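Local structure of hypothetical protein, similar to alpha-acetolactate decarboxylase (Staphylococcus aureus subsp. aureus, 1XV2) at residues V115-F121 with I154-G160; F121-H125 with K150-I154; A40-G44 with E72-Y76; L17-E23 with Y136-I140; F82-F88 with V199-N204. The protein probably catalyses the zinc-dependent decarboxylation of alpha-acetolactate to acetoin. One frame throughout, in Å; residues are numbered along the deposited sequence.

Overall arrangement
From the N terminus, the end of helix 14-18 and the turn after it (17-23) are joined by interaction 4 to the distant loop 136-140. Within that span lies interaction 3, where the end of strand 37-42 meets 72-76; the two contacts touch, Pro75 packing on Leu17. Interaction 5 opens at 82-88 and closes only at 199-204. Enclosed by it is interaction 1, and within that sits interaction 2, which continues the same antiparallel pairing and shares Phe121 and Ile154. Interactions 1, 2 and 5 all cross interaction 4. They belong to one antiparallel sheet, with strand 198-204 bordering 113-118, whereas 3 and 4 lie about 23 to 32 Å from them between centres.

Interaction 1: residues V115-F121 with I154-G160; sequences VKIYGTF and IRGAIVG
Ile158 and Phe121 form the apolar centre of this antiparallel pairing. With CG anti to the carbonyl carbon (chi1 -65°), the Phe121 ring is carried back along the sheet, and its CE1 meets Ile158 CD1 at 3.6 Å. Beside them Ile117 CB rests 4.0 Å from Ile158 CB, a directly paired couple on the same face, where strand 174-181 packs on Ile158 through Ile177 and Phe179. The backbones zip together in two-residue steps: Ile158 N reaches Ile117 O at 2.8 Å while Ile117 N returns a bond to Ile158 O, and Gly156 N approaches Gly119 O nearly along the C=O axis (3.1 Å). Gly119, at backbone angles hostile to a CB, marks the corner where the strand bends. On the other face the Tyr118 ring takes Ala157 CB at its edge, 3.6 Å from CD1. Its hydroxyl ends at the extended Arg155, whose NE donates to Tyr118 OH at 2.7 Å, bent to 131°; the guanidinium plane is turned 55° from the ring. Asp182 also bonds this hydroxyl and forms a long, weak ion pair with Arg155. The phenol oxygen therefore bridges cation and carboxylate, an arrangement that would probably polarise it on this partly exposed face.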
# COMPACT_ATOMS: atom_id res chain seq x y z
N VAL A 115 -1.20 -1.64 17.95
CA VAL A 115 -1.02 -2.13 19.30
C VAL A 115 -0.80 -1.01 20.29
O VAL A 115 -0.31 0.07 19.95
CB VAL A 115 0.20 -3.08 19.41
CG1 VAL A 115 0.02 -4.26 18.46
CG2 VAL A 115 1.48 -2.33 19.10
N LYS A 116 -1.19 -1.28 21.53
CA LYS A 116 -1.02 -0.33 22.61
C LYS A 116 -0.63 -1.18 23.81
O LYS A 116 -1.35 -2.10 24.19
CB LYS A 116 -2.33 0.42 22.89
CG LYS A 116 -2.16 1.54 23.89
CD LYS A 116 -3.43 2.37 24.05
CE LYS A 116 -3.18 3.53 25.00
NZ LYS A 116 -4.38 4.41 25.14
N ILE A 117 0.53 -0.88 24.38
CA ILE A 117 1.05 -1.60 25.53
C ILE A 117 1.28 -0.57 26.62
O ILE A 117 2.19 0.25 26.52
CB ILE A 117 2.39 -2.29 25.18
CG1 ILE A 117 2.18 -3.21 23.97
CG2 ILE A 117 2.91 -3.07 26.38
CD1 ILE A 117 3.47 -3.71 23.35
N TYR A 118 0.46 -0.62 27.67
CA TYR A 118 0.57 0.34 28.76
C TYR A 118 0.79 -0.30 30.13
O TYR A 118 0.13 -1.28 30.47
CB TYR A 118 -0.67 1.23 28.83
CG TYR A 118 -0.62 2.18 30.00
CD1 TYR A 118 0.19 3.31 29.96
CD2 TYR A 118 -1.30 1.89 31.19
CE1 TYR A 118 0.34 4.13 31.08
CE2 TYR A 118 -1.16 2.70 32.31
CZ TYR A 118 -0.34 3.82 32.25
OH TYR A 118 -0.16 4.60 33.37
N GLY A 119 1.69 0.28 30.91
CA GLY A 119 1.97 -0.24 32.24
C GLY A 119 3.40 0.07 32.66
O GLY A 119 3.95 1.11 32.29
N THR A 120 4.00 -0.83 33.42
CA THR A 120 5.37 -0.65 33.87
C THR A 120 6.34 -1.49 33.04
O THR A 120 6.04 -2.63 32.67
CB THR A 120 5.52 -1.03 35.36
OG1 THR A 120 5.06 -2.37 35.55
CG2 THR A 120 4.71 -0.09 36.24
N PHE A 121 7.50 -0.93 32.75
CA PHE A 121 8.51 -1.63 31.96
C PHE A 121 9.79 -1.75 32.75
O PHE A 121 10.34 -0.75 33.22
CB PHE A 121 8.78 -0.87 30.67
CG PHE A 121 7.60 -0.81 29.75
CD1 PHE A 121 7.39 -1.82 28.81
CD2 PHE A 121 6.67 0.22 29.85
CE1 PHE A 121 6.27 -1.79 27.98
CE2 PHE A 121 5.55 0.25 29.02
CZ PHE A 121 5.35 -0.75 28.09
N ILE A 154 10.06 1.95 34.39
CA ILE A 154 9.39 3.18 34.00
C ILE A 154 7.96 2.87 33.59
O ILE A 154 7.67 1.81 33.02
CB ILE A 154 10.15 3.83 32.82
CG1 ILE A 154 9.59 5.22 32.52
CG2 ILE A 154 10.05 2.94 31.59
CD1 ILE A 154 10.40 5.99 31.50
N ARG A 155 7.06 3.80 33.89
CA ARG A 155 5.66 3.62 33.54
C ARG A 155 5.32 4.51 32.34
O ARG A 155 5.63 5.70 32.33
CB ARG A 155 4.78 3.98 34.75
CG ARG A 155 3.31 3.65 34.58
CD ARG A 155 2.55 3.91 35.87
NE ARG A 155 1.11 3.91 35.67
CZ ARG A 155 0.22 4.27 36.60
NH1 ARG A 155 0.64 4.66 37.80
NH2 ARG A 155 -1.08 4.25 36.32
N GLY A 156 4.70 3.91 31.33
CA GLY A 156 4.35 4.65 30.14
C GLY A 156 3.55 3.81 29.17
O GLY A 156 2.98 2.78 29.54
N ALA A 157 3.53 4.23 27.91
CA ALA A 157 2.78 3.50 26.90
C ALA A 157 3.55 3.38 25.59
O ALA A 157 4.22 4.31 25.16
CB ALA A 157 1.44 4.19 26.65
N ILE A 158 3.44 2.20 24.98
CA ILE A 158 4.06 1.94 23.70
C ILE A 158 2.91 1.89 22.71
O ILE A 158 1.88 1.27 22.97
CB ILE A 158 4.74 0.55 23.64
CG1 ILE A 158 6.00 0.53 24.52
CG2 ILE A 158 5.08 0.21 22.20
CD1 ILE A 158 6.71 -0.81 24.51
N VAL A 159 3.07 2.56 21.57
CA VAL A 159 2.04 2.54 20.54
C VAL A 159 2.77 2.27 19.23
O VAL A 159 3.92 2.68 19.05
CB VAL A 159 1.27 3.88 20.44
CG1 VAL A 159 0.60 4.19 21.77
CG2 VAL A 159 2.20 5.01 20.03
N GLY A 160 2.11 1.57 18.32
CA GLY A 160 2.73 1.27 17.06
C GLY A 160 1.83 0.48 16.13
O GLY A 160 0.64 0.32 16.39

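Interaction 2: residues F121-H125 with K150-I154; sequences FKHMH and KRQDI
A G1 beta bulge marks the corner at which strand 120-127 passes from pairing with strand 154-163 to pairing with strand 148-151, the strand that precedes it in the chain. Asp153 and Ile154 both face Phe121, with Asp153 in the positive-phi position (phi 50°). Asp153 N donates to Lys122 O at 3.0 Å, coming from well above the carbonyl plane, and Gln152 CA sends a CA-H...O contact to the same oxygen. Beyond the corner the pairing becomes regular again: Arg151 N bonds Met124 O in the carbonyl plane at 2.9 Å, and Met124 N returns a bond to Arg151 O.

The chain changes direction at Lys122 and at Gln152-Asp153, where bulges lie. On its other side strand 120-127 has a classic bulge, since Lys122 and His123 both face Glu194 on strand 187-195.

The side chains divide between the two faces. On one, the selenomethionine Met124 is bent at chi2 and chi3 (55° and 68°), and the bend folds its CE over the centre of the Phe121 ring, 3.6 Å above the plane; its CB touches Ile154 CG2. On the other, the extended Lys150 runs alongside His125 in the same direction, its CE over one face of the imidazole, 3.8 Å from the ring centroid. Its CD meets the edge of the His123 ring, 3.9 Å from CE1. His125 NE2 is hydrogen-bonded to Glu148, which would restrain the ring's rotation, while Arg151 turns away to a salt bridge with Glu149.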
# COMPACT_ATOMS: atom_id res chain seq x y z
N PHE A 121 7.50 -0.93 32.75
CA PHE A 121 8.51 -1.63 31.96
C PHE A 121 9.79 -1.75 32.75
O PHE A 121 10.34 -0.75 33.22
CB PHE A 121 8.78 -0.87 30.67
CG PHE A 121 7.60 -0.81 29.75
CD1 PHE A 121 7.39 -1.82 28.81
CD2 PHE A 121 6.67 0.22 29.85
CE1 PHE A 121 6.27 -1.79 27.98
CE2 PHE A 121 5.55 0.25 29.02
CZ PHE A 121 5.35 -0.75 28.09
N LYS A 122 10.28 -2.99 32.89
CA LYS A 122 11.51 -3.24 33.62
C LYS A 122 12.66 -2.57 32.88
O LYS A 122 13.57 -2.03 33.49
CB LYS A 122 11.78 -4.74 33.73
CG LYS A 122 10.63 -5.53 34.31
CD LYS A 122 11.02 -6.97 34.57
CE LYS A 122 12.07 -7.06 35.66
NZ LYS A 122 12.37 -8.48 36.04
N HIS A 123 12.59 -2.63 31.56
CA HIS A 123 13.63 -2.04 30.72
C HIS A 123 13.02 -1.38 29.48
O HIS A 123 12.08 -1.90 28.90
CB HIS A 123 14.62 -3.13 30.30
CG HIS A 123 15.70 -2.66 29.38
ND1 HIS A 123 16.56 -1.63 29.70
CD2 HIS A 123 16.06 -3.08 28.14
CE1 HIS A 123 17.42 -1.45 28.71
NE2 HIS A 123 17.13 -2.31 27.75
N MSE A 124 13.55 -0.23 29.10
CA MSE A 124 13.07 0.49 27.92
C MSE A 124 14.29 1.06 27.22
O MSE A 124 15.14 1.69 27.85
CB MSE A 124 12.10 1.61 28.33
CG MSE A 124 11.52 2.42 27.17
SE MSE A 124 10.62 1.39 25.79
CE MSE A 124 9.09 0.76 26.79
N HIS A 125 14.37 0.83 25.91
CA HIS A 125 15.49 1.30 25.11
C HIS A 125 14.95 1.95 23.84
O HIS A 125 14.33 1.30 23.01
CB HIS A 125 16.39 0.10 24.75
CG HIS A 125 17.58 0.45 23.92
ND1 HIS A 125 18.52 -0.49 23.53
CD2 HIS A 125 17.99 1.63 23.39
CE1 HIS A 125 19.45 0.10 22.80
NE2 HIS A 125 19.15 1.38 22.70
N LYS A 150 18.19 4.70 27.60
CA LYS A 150 17.55 3.57 28.25
C LYS A 150 17.04 3.96 29.63
O LYS A 150 17.61 4.83 30.28
CB LYS A 150 18.54 2.42 28.39
CG LYS A 150 19.25 2.03 27.10
CD LYS A 150 20.24 0.90 27.34
CE LYS A 150 21.08 0.62 26.10
NZ LYS A 150 22.13 -0.40 26.38
N ARG A 151 15.97 3.31 30.07
CA ARG A 151 15.40 3.56 31.38
C ARG A 151 15.03 2.22 32.00
O ARG A 151 14.98 1.20 31.31
CB ARG A 151 14.16 4.45 31.28
CG ARG A 151 14.43 5.86 30.80
CD ARG A 151 15.32 6.62 31.78
NE ARG A 151 15.53 8.00 31.35
CZ ARG A 151 14.61 8.97 31.44
NH1 ARG A 151 13.41 8.71 31.95
NH2 ARG A 151 14.89 10.19 30.99
N GLN A 152 14.78 2.21 33.31
CA GLN A 152 14.42 0.99 34.02
C GLN A 152 13.23 1.25 34.94
O GLN A 152 13.14 2.31 35.57
CB GLN A 152 15.60 0.50 34.85
CG GLN A 152 16.89 0.30 34.07
CD GLN A 152 18.08 0.01 34.97
OE1 GLN A 152 19.20 -0.17 34.50
NE2 GLN A 152 17.84 -0.02 36.28
N ASP A 153 12.32 0.28 35.02
CA ASP A 153 11.15 0.40 35.88
C ASP A 153 10.45 1.73 35.64
O ASP A 153 10.27 2.53 36.56
CB ASP A 153 11.58 0.29 37.34
CG ASP A 153 12.39 -0.97 37.61
OD1 ASP A 153 11.85 -2.08 37.40
OD2 ASP A 153 13.56 -0.85 38.03
N ILE A 154 10.06 1.95 34.39
CA ILE A 154 9.39 3.18 34.00
C ILE A 154 7.96 2.87 33.59
O ILE A 154 7.67 1.81 33.02
CB ILE A 154 10.15 3.83 32.82
CG1 ILE A 154 9.59 5.22 32.52
CG2 ILE A 154 10.05 2.94 31.59
CD1 ILE A 154 10.40 5.99 31.50

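Interaction 3: residues A40-G44 with E72-Y76; sequences ATLTG and EKVPY
Leu42 holds CG anti to its carbonyl carbon, and chi2 of -178° sends CD1 onward and leaves CD2 to turn onto residues 72-76: CD2 lies 4.0 Å from Val74 CG1 and equally near Glu72 CB. Thr43 adopts a similar first torsion for OG1, chi1 -59°, and the hydroxyl comes down beside Lys73. There Lys73 O receives two weak hydrogen bonds, from Thr43 N at 3.1 Å and from Thr43 OG1 at 3.4 Å; Leu42 CA adds a CA-H...O contact to the same oxygen.

The segments run 118° apart, so the contact is a crossing and not a continuous ladder. It lays the end of strand 37-42, part of the mixed seven-stranded sheet, across the short strand 73-74, which pairs with 26-27. Helix 28-32 packs on Val74 through Ile28 and Leu31.

Toward Pro75 the contact is carbon against carbonyl. Its CD sits 3.4 Å from both Thr41 O and Leu42 O, while the Pro75 and Thr41 side chains cross at about a right angle, CG 3.9 Å from Thr41 CG2. Thr41 O is buried here without a hydrogen-bonding partner, faced by Val74 CG1 at 3.1 Å. Thr41 OG1, by contrast, bonds Gly47 O.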
# COMPACT_ATOMS: atom_id res chain seq x y z
N ALA A 40 5.20 8.97 14.14
CA ALA A 40 5.66 9.80 13.03
C ALA A 40 6.98 10.47 13.39
O ALA A 40 7.66 10.08 14.33
CB ALA A 40 4.60 10.86 12.69
N THR A 41 7.33 11.49 12.61
CA THR A 41 8.53 12.26 12.84
C THR A 41 8.27 13.62 12.20
O THR A 41 7.26 13.80 11.52
CB THR A 41 9.77 11.60 12.22
OG1 THR A 41 10.91 12.44 12.45
CG2 THR A 41 9.58 11.35 10.73
N LEU A 42 9.16 14.58 12.43
CA LEU A 42 8.97 15.92 11.87
C LEU A 42 9.83 16.17 10.64
O LEU A 42 10.61 15.31 10.23
CB LEU A 42 9.27 16.98 12.93
CG LEU A 42 8.44 16.89 14.22
CD1 LEU A 42 8.83 18.03 15.14
CD2 LEU A 42 6.96 16.94 13.89
N THR A 43 9.69 17.35 10.06
CA THR A 43 10.46 17.72 8.88
C THR A 43 11.94 17.41 9.14
O THR A 43 12.44 17.64 10.23
CB THR A 43 10.29 19.23 8.56
OG1 THR A 43 8.90 19.50 8.34
CG2 THR A 43 11.08 19.61 7.33
N GLY A 44 12.61 16.87 8.12
CA GLY A 44 14.01 16.51 8.25
C GLY A 44 14.17 15.26 9.09
O GLY A 44 15.28 14.90 9.48
N GLU A 72 3.24 21.93 13.07
CA GLU A 72 4.49 21.32 12.63
C GLU A 72 4.19 20.38 11.47
O GLU A 72 3.12 19.78 11.41
CB GLU A 72 5.15 20.53 13.77
CG GLU A 72 5.55 21.38 14.97
CD GLU A 72 4.41 21.57 15.96
OE1 GLU A 72 3.25 21.25 15.62
OE2 GLU A 72 4.68 22.05 17.08
N LYS A 73 5.13 20.25 10.54
CA LYS A 73 4.94 19.38 9.39
C LYS A 73 5.63 18.03 9.56
O LYS A 73 6.62 17.92 10.28
CB LYS A 73 5.45 20.08 8.12
CG LYS A 73 4.60 21.27 7.69
CD LYS A 73 5.11 21.90 6.40
CE LYS A 73 6.46 22.58 6.59
NZ LYS A 73 6.91 23.30 5.36
N VAL A 74 5.09 17.01 8.90
CA VAL A 74 5.64 15.66 8.98
C VAL A 74 5.83 15.07 7.58
O VAL A 74 5.02 15.30 6.68
CB VAL A 74 4.71 14.71 9.78
CG1 VAL A 74 4.50 15.27 11.18
CG2 VAL A 74 3.39 14.55 9.07
N PRO A 75 6.92 14.32 7.37
CA PRO A 75 7.22 13.70 6.07
C PRO A 75 6.68 12.28 5.98
O PRO A 75 6.51 11.74 4.88
CB PRO A 75 8.73 13.75 6.02
CG PRO A 75 9.09 13.42 7.44
CD PRO A 75 8.11 14.26 8.24
N TYR A 76 6.42 11.68 7.14
CA TYR A 76 5.91 10.31 7.23
C TYR A 76 5.18 10.09 8.56
O TYR A 76 5.74 10.34 9.62
CB TYR A 76 7.05 9.30 7.10
CG TYR A 76 6.60 7.86 7.23
CD1 TYR A 76 5.50 7.39 6.53
CD2 TYR A 76 7.30 6.96 8.04
CE1 TYR A 76 5.09 6.06 6.63
CE2 TYR A 76 6.90 5.63 8.16
CZ TYR A 76 5.79 5.19 7.45
OH TYR A 76 5.38 3.88 7.55

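Interaction 4: residues L17-E23 with Y136-I140; sequences LMAGLLE and YTRLI
Met18 O, at the end of helix 14-18, is gripped by two donors: a water molecule at 2.8 Å and Leu139 N at 3.2 Å, the latter from above the carbonyl plane. That water also accepts from Ile140 N, so consecutive amides of the loop 136-140 are tied to one carbonyl, one directly and one through solvent. The helix closes in a Schellman motif, with Gly20 at positive phi (114°) and its N bonded back to Leu17 O. The lack of a side chain lets the segment 136-140 draw close: Gly20 CA makes a CA-H...O contact with Thr137 O at 3.3 Å.

Arg138 bends at chi3 (68°), and this brings the guanidinium back over the helix end, with Met18 O above one face, over its centre. The polar bonds of the guanidinium go to other partners: Glu232 provides a salt bridge, and Asp225 O takes a hydrogen bond from NH1. The loop is thereby linked to helix 229-236 as well.

Leu139 points into the apolar side, where CD2 meets Leu17 CD2 at 3.5 Å. CD2 also touches the selenium of Met18, whose side chain crosses that of Leu139 at about a right angle. At the far end Glu23 CG lies at the edge of the Tyr136 ring, 3.9 Å from CE2. Leu22 covers one face of that ring, its CB 3.7 Å from the centroid and only 4° off the normal.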
# COMPACT_ATOMS: atom_id res chain seq x y z
N LEU A 17 10.83 7.77 2.72
CA LEU A 17 11.48 8.56 3.76
C LEU A 17 12.94 8.12 3.77
O LEU A 17 13.85 8.95 3.73
CB LEU A 17 10.84 8.30 5.13
CG LEU A 17 11.28 9.23 6.27
CD1 LEU A 17 10.59 10.58 6.10
CD2 LEU A 17 10.92 8.62 7.62
N MSE A 18 13.16 6.81 3.82
CA MSE A 18 14.50 6.23 3.83
C MSE A 18 15.32 6.71 2.63
O MSE A 18 16.54 6.83 2.71
CB MSE A 18 14.44 4.70 3.80
CG MSE A 18 13.85 4.05 5.04
SE MSE A 18 14.93 4.26 6.63
CE MSE A 18 16.36 3.05 6.21
N ALA A 19 14.63 6.96 1.53
CA ALA A 19 15.27 7.41 0.30
C ALA A 19 15.83 8.83 0.39
O ALA A 19 16.60 9.25 -0.47
CB ALA A 19 14.29 7.32 -0.86
N GLY A 20 15.44 9.58 1.42
CA GLY A 20 15.95 10.92 1.56
C GLY A 20 14.96 12.06 1.42
O GLY A 20 15.35 13.23 1.48
N LEU A 21 13.69 11.75 1.20
CA LEU A 21 12.68 12.79 1.07
C LEU A 21 12.13 13.11 2.45
O LEU A 21 11.12 12.57 2.88
CB LEU A 21 11.56 12.34 0.12
CG LEU A 21 11.95 12.33 -1.36
CD1 LEU A 21 13.00 11.26 -1.61
CD2 LEU A 21 10.72 12.07 -2.21
N LEU A 22 12.82 14.02 3.14
CA LEU A 22 12.45 14.38 4.50
C LEU A 22 11.63 15.66 4.66
O LEU A 22 11.37 16.09 5.78
CB LEU A 22 13.71 14.47 5.35
CG LEU A 22 14.72 13.33 5.11
CD1 LEU A 22 15.88 13.46 6.09
CD2 LEU A 22 14.03 11.98 5.28
N GLU A 23 11.22 16.28 3.55
CA GLU A 23 10.42 17.50 3.63
C GLU A 23 9.08 17.25 4.33
O GLU A 23 8.43 16.24 4.11
CB GLU A 23 10.16 18.07 2.23
CG GLU A 23 11.31 18.89 1.67
CD GLU A 23 10.98 19.50 0.31
OE1 GLU A 23 9.85 19.99 0.13
OE2 GLU A 23 11.87 19.49 -0.57
N TYR A 136 18.83 17.10 1.90
CA TYR A 136 18.76 15.85 2.64
C TYR A 136 19.54 14.69 2.03
O TYR A 136 19.90 14.73 0.85
CB TYR A 136 17.30 15.43 2.80
CG TYR A 136 16.45 16.44 3.54
CD1 TYR A 136 16.74 16.79 4.86
CD2 TYR A 136 15.35 17.03 2.92
CE1 TYR A 136 15.95 17.71 5.55
CE2 TYR A 136 14.55 17.95 3.61
CZ TYR A 136 14.86 18.28 4.92
OH TYR A 136 14.07 19.18 5.59
N THR A 137 19.80 13.68 2.84
CA THR A 137 20.50 12.47 2.41
C THR A 137 19.64 11.29 2.83
O THR A 137 18.57 11.48 3.42
CB THR A 137 21.87 12.32 3.11
OG1 THR A 137 21.67 12.13 4.51
CG2 THR A 137 22.74 13.55 2.88
N ARG A 138 20.09 10.08 2.53
CA ARG A 138 19.33 8.89 2.90
C ARG A 138 19.24 8.84 4.42
O ARG A 138 20.22 9.08 5.13
CB ARG A 138 20.01 7.64 2.35
CG ARG A 138 20.16 7.65 0.83
CD ARG A 138 20.68 6.33 0.30
NE ARG A 138 19.71 5.26 0.47
CZ ARG A 138 18.59 5.15 -0.24
NH1 ARG A 138 18.29 6.04 -1.17
NH2 ARG A 138 17.76 4.14 -0.00
N LEU A 139 18.05 8.53 4.93
CA LEU A 139 17.80 8.49 6.36
C LEU A 139 18.71 7.56 7.16
O LEU A 139 18.86 7.71 8.38
CB LEU A 139 16.34 8.12 6.62
CG LEU A 139 15.83 8.35 8.04
CD1 LEU A 139 16.09 9.79 8.45
CD2 LEU A 139 14.34 8.04 8.11
N ILE A 140 19.32 6.59 6.48
CA ILE A 140 20.21 5.65 7.15
C ILE A 140 21.38 6.38 7.81
O ILE A 140 21.93 5.92 8.82
CB ILE A 140 20.76 4.59 6.16
CG1 ILE A 140 21.59 3.55 6.91
CG2 ILE A 140 21.60 5.27 5.09
CD1 ILE A 140 20.80 2.77 7.95
O HOH W 1 18.33 5.27 4.21

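Interaction 5: residues F82-F88 with V199-N204; sequences FKASKTF and VVEIQN
Phe88 lays its ring over Val200, whose CB lies 3.8 Å from the ring centroid, 22° off the normal. Its CG sits between backbone N and carbonyl carbon (chi1 64°), which folds the ring back along the sheet beside Val200; the edge then takes Ile202 CD1, 3.6 Å from CE2. Helix 95-105 packs on this same face through Ile102 and Glu105.

On the opposite face Thr87 and Glu201 run alongside each other. A water joins them, 2.7 Å from Thr87 OG1, and donates to Glu201 OE2. Thr87 CG2 is pressed against Val199 CG1, a tight contact for two carbons. Phe82 turns the edge of its ring to Glu201 CB, 3.6 Å from CZ, with the carboxylate plane almost perpendicular to the ring (84°). Lys116, on the neighbouring strand 113-118, touches both of them.

The backbone begins as an ordinary ladder: Val200 N bonds Phe88 O at 2.7 Å, and Ile202 N reaches Lys86 O in the carbonyl plane. Then Ile202 O becomes the meeting point. Ser85 N approaches it nearly end-on at 2.8 Å, Ser85 OG comes from above the carbonyl plane at 3.2 Å, and Lys86 N adds a weak bond. Two successive residues facing one define a classic beta bulge, here at the start of strand 86-94 in the large antiparallel sheet.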
# COMPACT_ATOMS: atom_id res chain seq x y z
N PHE A 82 -7.95 4.49 17.34
CA PHE A 82 -7.81 3.24 18.08
C PHE A 82 -9.07 2.71 18.74
O PHE A 82 -9.62 3.33 19.65
CB PHE A 82 -6.70 3.36 19.12
CG PHE A 82 -6.22 2.04 19.63
CD1 PHE A 82 -5.65 1.12 18.76
CD2 PHE A 82 -6.34 1.70 20.97
CE1 PHE A 82 -5.21 -0.12 19.21
CE2 PHE A 82 -5.90 0.46 21.44
CZ PHE A 82 -5.34 -0.45 20.56
N LYS A 83 -9.50 1.55 18.28
CA LYS A 83 -10.67 0.85 18.80
C LYS A 83 -10.20 -0.59 19.05
O LYS A 83 -10.24 -1.43 18.16
CB LYS A 83 -11.80 0.88 17.77
CG LYS A 83 -13.00 0.01 18.11
CD LYS A 83 -13.72 0.49 19.36
CE LYS A 83 -14.85 -0.47 19.73
NZ LYS A 83 -14.32 -1.83 20.04
N ALA A 84 -9.74 -0.85 20.27
CA ALA A 84 -9.24 -2.17 20.64
C ALA A 84 -10.25 -3.28 20.43
O ALA A 84 -11.37 -3.22 20.95
CB ALA A 84 -8.78 -2.16 22.10
N SER A 85 -9.87 -4.28 19.65
CA SER A 85 -10.76 -5.41 19.40
C SER A 85 -10.39 -6.57 20.32
O SER A 85 -11.12 -7.55 20.42
CB SER A 85 -10.67 -5.84 17.93
OG SER A 85 -9.33 -6.07 17.55
N LYS A 86 -9.25 -6.43 21.00
CA LYS A 86 -8.78 -7.45 21.93
C LYS A 86 -7.87 -6.82 22.98
O LYS A 86 -7.05 -5.96 22.66
CB LYS A 86 -8.04 -8.57 21.18
CG LYS A 86 -7.55 -9.68 22.10
CD LYS A 86 -6.92 -10.83 21.34
CE LYS A 86 -7.96 -11.66 20.59
NZ LYS A 86 -7.34 -12.80 19.86
N THR A 87 -8.03 -7.26 24.22
CA THR A 87 -7.23 -6.77 25.33
C THR A 87 -6.74 -7.96 26.15
O THR A 87 -7.44 -8.97 26.25
CB THR A 87 -8.07 -5.85 26.25
OG1 THR A 87 -8.63 -4.79 25.47
CG2 THR A 87 -7.21 -5.26 27.35
N PHE A 88 -5.54 -7.84 26.73
CA PHE A 88 -4.97 -8.92 27.54
C PHE A 88 -3.69 -8.48 28.23
O PHE A 88 -2.91 -7.69 27.69
CB PHE A 88 -4.71 -10.15 26.67
CG PHE A 88 -3.68 -9.93 25.59
CD1 PHE A 88 -2.32 -10.08 25.86
CD2 PHE A 88 -4.07 -9.58 24.30
CE1 PHE A 88 -1.37 -9.88 24.86
CE2 PHE A 88 -3.13 -9.39 23.29
CZ PHE A 88 -1.78 -9.54 23.57
N VAL A 199 -0.74 -4.02 30.01
CA VAL A 199 -1.97 -4.46 29.37
C VAL A 199 -1.75 -4.23 27.88
O VAL A 199 -1.25 -3.17 27.48
CB VAL A 199 -3.19 -3.62 29.83
CG1 VAL A 199 -4.42 -4.01 29.02
CG2 VAL A 199 -3.43 -3.84 31.31
N VAL A 200 -2.09 -5.21 27.06
CA VAL A 200 -1.92 -5.10 25.62
C VAL A 200 -3.26 -4.99 24.90
O VAL A 200 -4.15 -5.81 25.11
CB VAL A 200 -1.16 -6.32 25.04
CG1 VAL A 200 -0.98 -6.15 23.54
CG2 VAL A 200 0.20 -6.47 25.73
N GLU A 201 -3.38 -3.98 24.05
CA GLU A 201 -4.59 -3.76 23.27
C GLU A 201 -4.23 -3.87 21.79
O GLU A 201 -3.24 -3.30 21.34
CB GLU A 201 -5.18 -2.38 23.55
CG GLU A 201 -5.80 -2.26 24.93
CD GLU A 201 -6.20 -0.83 25.26
OE1 GLU A 201 -5.30 0.01 25.43
OE2 GLU A 201 -7.41 -0.56 25.33
N ILE A 202 -5.03 -4.62 21.05
CA ILE A 202 -4.79 -4.81 19.62
C ILE A 202 -6.01 -4.41 18.80
O ILE A 202 -7.14 -4.51 19.26
CB ILE A 202 -4.46 -6.28 19.30
CG1 ILE A 202 -3.27 -6.76 20.13
CG2 ILE A 202 -4.13 -6.43 17.82
CD1 ILE A 202 -2.91 -8.22 19.90
N GLN A 203 -5.75 -3.97 17.57
CA GLN A 203 -6.81 -3.59 16.65
C GLN A 203 -6.41 -4.08 15.27
O GLN A 203 -5.33 -3.74 14.77
CB GLN A 203 -7.01 -2.08 16.62
CG GLN A 203 -8.14 -1.65 15.69
CD GLN A 203 -8.31 -0.14 15.60
OE1 GLN A 203 -9.25 0.35 14.99
NE2 GLN A 203 -7.38 0.60 16.21
N ASN A 204 -7.26 -4.90 14.65
CA ASN A 204 -6.98 -5.44 13.32
C ASN A 204 -7.63 -4.55 12.27
O ASN A 204 -8.80 -4.18 12.40
CB ASN A 204 -7.51 -6.87 13.23
CG ASN A 204 -7.00 -7.75 14.36
OD1 ASN A 204 -5.81 -8.04 14.45
ND2 ASN A 204 -7.91 -8.17 15.23
O HOH W 2 -9.16 -2.30 26.34